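Local coordinates for extracellular solute-binding protein family 1 (PDB 5CI5) that binds the sugar alpha-D-tagatopyranose and probably delivers it to an ABC transporter as the extracellular solute receptor, at residues K214-K227 with P397-N409. Residues are numbered along the deposited sequence; the frame is centred on the assembly and turned at random.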
ATOM      1  N   LYS A 214       6.255   0.681 -22.570  1.00 15.07           N
ATOM      2  CA  LYS A 214       7.656   0.341 -22.472  1.00 13.90           C
ATOM      3  C   LYS A 214       8.151   0.551 -21.032  1.00 13.24           C
ATOM      4  O   LYS A 214       7.691   1.460 -20.346  1.00 13.14           O
ATOM      5  CB  LYS A 214       8.454   1.223 -23.457  1.00 18.47           C
ATOM      6  CG  LYS A 214       9.958   1.073 -23.464  1.00 30.72           C
ATOM      7  CD  LYS A 214      10.586   1.952 -24.557  1.00 31.23           C
ATOM      8  CE  LYS A 214      12.079   2.176 -24.353  1.00 37.75           C
ATOM      9  NZ  LYS A 214      12.373   2.918 -23.077  1.00 46.91           N
ATOM     10  N   ALA A 215       9.089  -0.277 -20.594  1.00 12.40           N
ATOM     11  CA  ALA A 215       9.803  -0.022 -19.349  1.00 10.20           C
ATOM     12  C   ALA A 215      10.633   1.242 -19.452  1.00 13.89           C
ATOM     13  O   ALA A 215      11.216   1.550 -20.499  1.00 14.61           O
ATOM     14  CB  ALA A 215      10.682  -1.201 -18.982  1.00 11.07           C
ATOM     15  N   ALA A 216      10.699   1.971 -18.353  1.00  9.53           N
ATOM     16  CA  ALA A 216      11.458   3.217 -18.301  1.00 10.54           C
ATOM     17  C   ALA A 216      12.516   3.175 -17.195  1.00  8.74           C
ATOM     18  O   ALA A 216      13.376   4.049 -17.130  1.00 10.58           O
ATOM     19  CB  ALA A 216      10.526   4.402 -18.096  1.00 17.20           C
ATOM     20  N   PHE A 217      12.468   2.171 -16.327  1.00  8.59           N
ATOM     21  CA  PHE A 217      13.357   2.158 -15.155  1.00  9.19           C
ATOM     22  C   PHE A 217      14.784   1.708 -15.450  1.00 10.39           C
ATOM     23  O   PHE A 217      15.639   1.873 -14.589  1.00 11.87           O
ATOM     24  CB  PHE A 217      12.784   1.278 -14.024  1.00 10.76           C
ATOM     25  CG  PHE A 217      12.574  -0.188 -14.397  1.00  9.18           C
ATOM     26  CD1 PHE A 217      13.582  -1.116 -14.223  1.00 10.82           C
ATOM     27  CD2 PHE A 217      11.352  -0.640 -14.888  1.00  8.14           C
ATOM     28  CE1 PHE A 217      13.379  -2.448 -14.536  1.00 12.15           C
ATOM     29  CE2 PHE A 217      11.164  -1.963 -15.212  1.00  7.45           C
ATOM     30  CZ  PHE A 217      12.179  -2.866 -15.036  1.00 11.49           C
ATOM     31  N   ASP A 218      15.060   1.130 -16.624  1.00 11.36           N
ATOM     32  CA  ASP A 218      16.447   0.759 -16.981  1.00 11.48           C
ATOM     33  C   ASP A 218      17.158   2.002 -17.521  1.00 13.46           C
ATOM     34  O   ASP A 218      17.385   2.162 -18.736  1.00 14.63           O
ATOM     35  CB  ASP A 218      16.501  -0.389 -18.001  1.00 16.13           C
ATOM     36  CG  ASP A 218      17.940  -0.939 -18.216  1.00 23.90           C
ATOM     37  OD1 ASP A 218      18.862  -0.566 -17.461  1.00 19.21           O
ATOM     38  OD2 ASP A 218      18.164  -1.765 -19.135  1.00 22.00           O
ATOM     39  N   SER A 219      17.458   2.895 -16.580  1.00 10.70           N
ATOM     40  CA  SER A 219      17.974   4.221 -16.819  1.00  9.46           C
ATOM     41  C   SER A 219      19.080   4.474 -15.803  1.00  8.94           C
ATOM     42  O   SER A 219      19.212   3.739 -14.829  1.00 10.35           O
ATOM     43  CB  SER A 219      16.882   5.255 -16.636  1.00 16.75           C
ATOM     44  OG  SER A 219      16.485   5.273 -15.243  1.00 11.44           O
ATOM     45  N   PRO A 220      19.868   5.535 -15.997  1.00  8.57           N
ATOM     46  CA  PRO A 220      20.862   5.842 -14.956  1.00 10.19           C
ATOM     47  C   PRO A 220      20.213   6.084 -13.584  1.00  7.84           C
ATOM     48  O   PRO A 220      20.734   5.605 -12.550  1.00 10.94           O
ATOM     49  CB  PRO A 220      21.549   7.095 -15.503  1.00  9.87           C
ATOM     50  CG  PRO A 220      21.449   6.903 -16.990  1.00 11.14           C
ATOM     51  CD  PRO A 220      20.081   6.335 -17.213  1.00 11.98           C
ATOM     52  N   GLU A 221      19.072   6.778 -13.583  1.00 10.42           N
ATOM     53  CA  GLU A 221      18.289   7.015 -12.367  1.00 10.88           C
ATOM     54  C   GLU A 221      17.847   5.698 -11.723  1.00 12.12           C
ATOM     55  O   GLU A 221      17.977   5.513 -10.505  1.00 11.55           O
ATOM     56  CB  GLU A 221      17.045   7.881 -12.668  1.00 13.06           C
ATOM     57  CG  GLU A 221      17.334   9.253 -13.216  1.00 20.63           C
ATOM     58  CD  GLU A 221      17.291   9.290 -14.738  1.00 27.46           C
ATOM     59  OE1 GLU A 221      17.682   8.281 -15.360  1.00 18.91           O
ATOM     60  OE2 GLU A 221      16.874  10.333 -15.304  1.00 38.17           O
ATOM     61  N   GLY A 222      17.329   4.778 -12.539  1.00  8.92           N
ATOM     62  CA  GLY A 222      16.831   3.508 -12.039  1.00  8.66           C
ATOM     63  C   GLY A 222      17.934   2.646 -11.470  1.00 10.17           C
ATOM     64  O   GLY A 222      17.729   1.886 -10.505  1.00  9.79           O
ATOM     65  N   LEU A 223      19.120   2.755 -12.064  1.00  8.80           N
ATOM     66  CA  LEU A 223      20.273   2.015 -11.560  1.00  8.98           C
ATOM     67  C   LEU A 223      20.731   2.586 -10.218  1.00  9.49           C
ATOM     68  O   LEU A 223      21.009   1.844  -9.276  1.00 10.17           O
ATOM     69  CB  LEU A 223      21.422   2.062 -12.576  1.00  7.25           C
ATOM     70  CG  LEU A 223      22.684   1.337 -12.110  1.00 11.67           C
ATOM     71  CD1 LEU A 223      22.452  -0.180 -12.080  1.00  9.37           C
ATOM     72  CD2 LEU A 223      23.888   1.658 -13.011  1.00 12.48           C
ATOM     73  N   LYS A 224      20.807   3.917 -10.135  1.00  9.47           N
ATOM     74  CA  LYS A 224      21.186   4.595  -8.914  1.00  8.88           C
ATOM     75  C   LYS A 224      20.235   4.181  -7.773  1.00  7.97           C
ATOM     76  O   LYS A 224      20.675   3.866  -6.664  1.00  9.49           O
ATOM     77  CB  LYS A 224      21.168   6.112  -9.117  1.00  8.56           C
ATOM     78  CG  LYS A 224      21.729   6.888  -7.958  1.00 12.76           C
ATOM     79  CD  LYS A 224      21.622   8.371  -8.168  1.00 14.07           C
ATOM     80  CE  LYS A 224      22.235   9.129  -7.011  1.00 24.78           C
ATOM     81  NZ  LYS A 224      22.106  10.591  -7.241  1.00 25.44           N
ATOM     82  N   ALA A 225      18.936   4.186  -8.060  1.00  6.62           N
ATOM     83  CA  ALA A 225      17.918   3.769  -7.081  1.00  6.15           C
ATOM     84  C   ALA A 225      18.106   2.320  -6.668  1.00  8.26           C
ATOM     85  O   ALA A 225      18.048   2.001  -5.491  1.00  8.51           O
ATOM     86  CB  ALA A 225      16.521   3.971  -7.669  1.00  9.38           C
ATOM     87  N   LEU A 226      18.328   1.437  -7.632  1.00  7.81           N
ATOM     88  CA  LEU A 226      18.531   0.027  -7.321  1.00  7.16           C
ATOM     89  C   LEU A 226      19.766  -0.193  -6.435  1.00 11.19           C
ATOM     90  O   LEU A 226      19.722  -0.955  -5.471  1.00 10.58           O
ATOM     91  CB  LEU A 226      18.652  -0.801  -8.610  1.00  7.51           C
ATOM     92  CG  LEU A 226      18.882  -2.295  -8.405  1.00  8.25           C
ATOM     93  CD1 LEU A 226      17.817  -2.952  -7.517  1.00 10.49           C
ATOM     94  CD2 LEU A 226      18.967  -3.023  -9.751  1.00 11.30           C
ATOM     95  N   LYS A 227      20.857   0.474  -6.773  1.00 10.01           N
ATOM     96  CA  LYS A 227      22.095   0.341  -6.000  1.00  8.83           C
ATOM     97  C   LYS A 227      21.933   0.881  -4.575  1.00  6.61           C
ATOM     98  O   LYS A 227      22.333   0.218  -3.623  1.00  9.46           O
ATOM     99  CB  LYS A 227      23.246   1.056  -6.711  1.00  8.84           C
ATOM    100  CG  LYS A 227      23.711   0.303  -7.916  1.00 11.57           C
ATOM    101  CD  LYS A 227      24.994   0.867  -8.526  1.00 13.00           C
ATOM    102  CE  LYS A 227      25.441  -0.051  -9.656  1.00 14.59           C
ATOM    103  NZ  LYS A 227      26.785   0.303 -10.179  1.00 20.36           N
ATOM    104  N   PRO A 397      23.614  -5.216  -9.958  1.00 12.11           N
ATOM    105  CA  PRO A 397      22.468  -4.351 -10.263  1.00  9.90           C
ATOM    106  C   PRO A 397      22.301  -4.135 -11.786  1.00 10.20           C
ATOM    107  O   PRO A 397      21.178  -4.187 -12.297  1.00  9.95           O
ATOM    108  CB  PRO A 397      22.804  -3.055  -9.519  1.00 12.54           C
ATOM    109  CG  PRO A 397      23.621  -3.539  -8.320  1.00 14.08           C
ATOM    110  CD  PRO A 397      24.443  -4.680  -8.855  1.00 13.24           C
ATOM    111  N   GLU A 398      23.402  -3.958 -12.511  1.00 12.86           N
ATOM    112  CA  GLU A 398      23.325  -3.732 -13.942  1.00 10.68           C
ATOM    113  C   GLU A 398      22.700  -4.933 -14.658  1.00 11.84           C
ATOM    114  O   GLU A 398      21.843  -4.779 -15.531  1.00 12.79           O
ATOM    115  CB  GLU A 398      24.711  -3.449 -14.520  1.00 11.44           C
ATOM    116  CG  GLU A 398      25.256  -2.046 -14.208  1.00 14.87           C
ATOM    117  CD  GLU A 398      25.984  -1.939 -12.887  1.00 18.40           C
ATOM    118  OE1 GLU A 398      25.880  -2.845 -12.023  1.00 17.96           O
ATOM    119  OE2 GLU A 398      26.645  -0.900 -12.708  1.00 14.47           O
ATOM    120  N   GLU A 399      23.146  -6.139 -14.295  1.00 11.32           N
ATOM    121  CA  GLU A 399      22.590  -7.347 -14.904  1.00 11.90           C
ATOM    122  C   GLU A 399      21.098  -7.504 -14.568  1.00 12.41           C
ATOM    123  O   GLU A 399      20.281  -7.881 -15.414  1.00 11.49           O
ATOM    124  CB  GLU A 399      23.367  -8.581 -14.441  1.00 13.20           C
ATOM    125  CG  GLU A 399      24.805  -8.647 -14.913  1.00 19.11           C
ATOM    126  CD  GLU A 399      25.669  -9.673 -14.146  1.00 30.56           C
ATOM    127  OE1 GLU A 399      25.329 -10.073 -13.005  1.00 22.68           O
ATOM    128  OE2 GLU A 399      26.721 -10.072 -14.693  1.00 37.39           O
ATOM    129  N   ALA A 400      20.738  -7.206 -13.329  1.00 11.90           N
ATOM    130  CA  ALA A 400      19.374  -7.462 -12.858  1.00 10.40           C
ATOM    131  C   ALA A 400      18.381  -6.520 -13.530  1.00 10.14           C
ATOM    132  O   ALA A 400      17.275  -6.923 -13.903  1.00 12.50           O
ATOM    133  CB  ALA A 400      19.309  -7.321 -11.349  1.00 11.22           C
ATOM    134  N   ILE A 401      18.747  -5.249 -13.622  1.00  8.75           N
ATOM    135  CA  ILE A 401      17.861  -4.230 -14.158  1.00 11.44           C
ATOM    136  C   ILE A 401      17.680  -4.410 -15.681  1.00 11.97           C
ATOM    137  O   ILE A 401      16.586  -4.193 -16.199  1.00 11.49           O
ATOM    138  CB  ILE A 401      18.393  -2.806 -13.782  1.00  9.64           C
ATOM    139  CG1 ILE A 401      17.282  -1.750 -13.861  1.00 10.76           C
ATOM    140  CG2 ILE A 401      19.603  -2.432 -14.629  1.00 13.01           C
ATOM    141  CD1 ILE A 401      17.662  -0.412 -13.201  1.00 11.92           C
ATOM    142  N   LYS A 402      18.726  -4.860 -16.383  1.00 11.76           N
ATOM    143  CA  LYS A 402      18.603  -5.227 -17.791  1.00 11.15           C
ATOM    144  C   LYS A 402      17.549  -6.301 -18.024  1.00 11.67           C
ATOM    145  O   LYS A 402      16.656  -6.132 -18.879  1.00 13.40           O
ATOM    146  CB  LYS A 402      19.955  -5.697 -18.334  1.00 11.25           C
ATOM    147  CG  LYS A 402      19.884  -6.194 -19.788  1.00 17.62           C
ATOM    148  CD  LYS A 402      21.209  -6.797 -20.219  1.00 21.91           C
ATOM    149  CE  LYS A 402      21.141  -7.380 -21.624  1.00 19.65           C
ATOM    150  NZ  LYS A 402      20.291  -8.608 -21.734  1.00 22.98           N
ATOM    151  N   ILE A 403      17.653  -7.399 -17.275  1.00 11.29           N
ATOM    152  CA  ILE A 403      16.730  -8.524 -17.402  1.00 12.13           C
ATOM    153  C   ILE A 403      15.304  -8.125 -17.059  1.00 11.70           C
ATOM    154  O   ILE A 403      14.361  -8.438 -17.790  1.00 12.36           O
ATOM    155  CB  ILE A 403      17.176  -9.689 -16.510  1.00 12.04           C
ATOM    156  CG1 ILE A 403      18.439 -10.313 -17.114  1.00 16.12           C
ATOM    157  CG2 ILE A 403      16.052 -10.735 -16.383  1.00 14.67           C
ATOM    158  CD1 ILE A 403      19.107 -11.305 -16.220  1.00 19.63           C
ATOM    159  N   ALA A 404      15.138  -7.416 -15.947  1.00 11.04           N
ATOM    160  CA  ALA A 404      13.811  -7.005 -15.531  1.00 11.04           C
ATOM    161  C   ALA A 404      13.126  -6.145 -16.581  1.00  9.37           C
ATOM    162  O   ALA A 404      11.950  -6.333 -16.886  1.00  9.84           O
ATOM    163  CB  ALA A 404      13.889  -6.252 -14.188  1.00 11.35           C
ATOM    164  N   ALA A 405      13.861  -5.212 -17.153  1.00  9.80           N
ATOM    165  CA  ALA A 405      13.283  -4.303 -18.129  1.00 11.73           C
ATOM    166  C   ALA A 405      12.945  -5.054 -19.415  1.00 10.89           C
ATOM    167  O   ALA A 405      11.897  -4.828 -20.007  1.00 12.23           O
ATOM    168  CB  ALA A 405      14.231  -3.144 -18.409  1.00 11.32           C
ATOM    169  N   GLU A 406      13.829  -5.945 -19.834  1.00 10.00           N
ATOM    170  CA  GLU A 406      13.555  -6.768 -21.008  1.00 10.31           C
ATOM    171  C   GLU A 406      12.302  -7.620 -20.808  1.00 11.67           C
ATOM    172  O   GLU A 406      11.458  -7.723 -21.701  1.00 13.59           O
ATOM    173  CB  GLU A 406      14.780  -7.633 -21.340  1.00 13.87           C
ATOM    174  CG  GLU A 406      15.889  -6.785 -21.976  1.00 15.95           C
ATOM    175  CD  GLU A 406      17.222  -7.494 -22.166  1.00 24.52           C
ATOM    176  OE1 GLU A 406      17.418  -8.612 -21.650  1.00 26.12           O
ATOM    177  OE2 GLU A 406      18.092  -6.904 -22.844  1.00 21.31           O
ATOM    178  N   ASN A 407      12.145  -8.194 -19.620  1.00 11.66           N
ATOM    179  CA  ASN A 407      10.978  -9.012 -19.341  1.00 11.85           C
ATOM    180  C   ASN A 407       9.714  -8.172 -19.282  1.00 13.91           C
ATOM    181  O   ASN A 407       8.641  -8.595 -19.725  1.00 11.17           O
ATOM    182  CB  ASN A 407      11.165  -9.774 -18.035  1.00 14.65           C
ATOM    183  CG  ASN A 407      12.172 -10.891 -18.158  1.00 14.42           C
ATOM    184  OD1 ASN A 407      12.545 -11.298 -19.264  1.00 17.43           O
ATOM    185  ND2 ASN A 407      12.633 -11.395 -17.018  1.00 19.13           N
ATOM    186  N   VAL A 408       9.819  -6.974 -18.723  1.00 12.07           N
ATOM    187  CA  VAL A 408       8.670  -6.075 -18.685  1.00 10.91           C
ATOM    188  C   VAL A 408       8.251  -5.701 -20.116  1.00 13.64           C
ATOM    189  O   VAL A 408       7.056  -5.653 -20.432  1.00 13.05           O
ATOM    190  CB  VAL A 408       8.980  -4.825 -17.851  1.00  9.18           C
ATOM    191  CG1 VAL A 408       7.949  -3.719 -18.092  1.00 14.03           C
ATOM    192  CG2 VAL A 408       9.035  -5.194 -16.375  1.00  9.48           C
ATOM    193  N   ASN A 409       9.214  -5.450 -20.992  1.00 13.39           N
ATOM    194  CA  ASN A 409       8.850  -5.083 -22.356  1.00 12.51           C
ATOM    195  C   ASN A 409       8.179  -6.239 -23.093  1.00 15.47           C
ATOM    196  O   ASN A 409       7.285  -6.006 -23.911  1.00 14.63           O
ATOM    197  CB  ASN A 409      10.078  -4.593 -23.126  1.00 14.72           C
ATOM    198  CG  ASN A 409      10.502  -3.210 -22.705  1.00 14.37           C
ATOM    199  OD1 ASN A 409       9.719  -2.451 -22.131  1.00 17.00           O
ATOM    200  ND2 ASN A 409      11.744  -2.854 -23.009  1.00 15.22           N
TER
HETATM  201  O   HOH W   1      12.751  -0.265 -21.978  1.00 22.08           O
HETATM  202  O   HOH W   2      16.786  -3.664 -20.628  1.00 24.28           O
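F217 holds CG between its backbone N and carbonyl carbon (chi1 60°), and I401 carries CG1 anti to its N (chi1 -159°), so the two side chains run alongside each other, head to tail. I401 CG1 meets the edge of the F217 ring, 3.8 Å from CD1. Farther along the rim lie A404 and V408 CG2. The tip of I401 goes on to the start of helix 220-227, with CD1 3.5 Å from G222 C. Y196 and L200 of helix 190-202 and I383 of helix 376-391 also touch F217. At one end A215 N gives a nearly straight bond (177°) to N409 OD1, 2.7 Å long and in the carbonyl plane. Water 1 joins A215 O to N409 ND2, and water 2 links D218 OD2 to K402 O. At the other end the extended K227 passes P397, and its NZ forms a salt bridge with E398 OE2 at 2.8 Å. A methionine in place of K227 would probably leave the E398 carboxylate without this positive mate and freer to turn. The loop 214-219 and the first turns of helix 220-234 lie across the C-terminal helix, joining it to the helical part of a periplasmic-binding-protein fold, away from the sugar site.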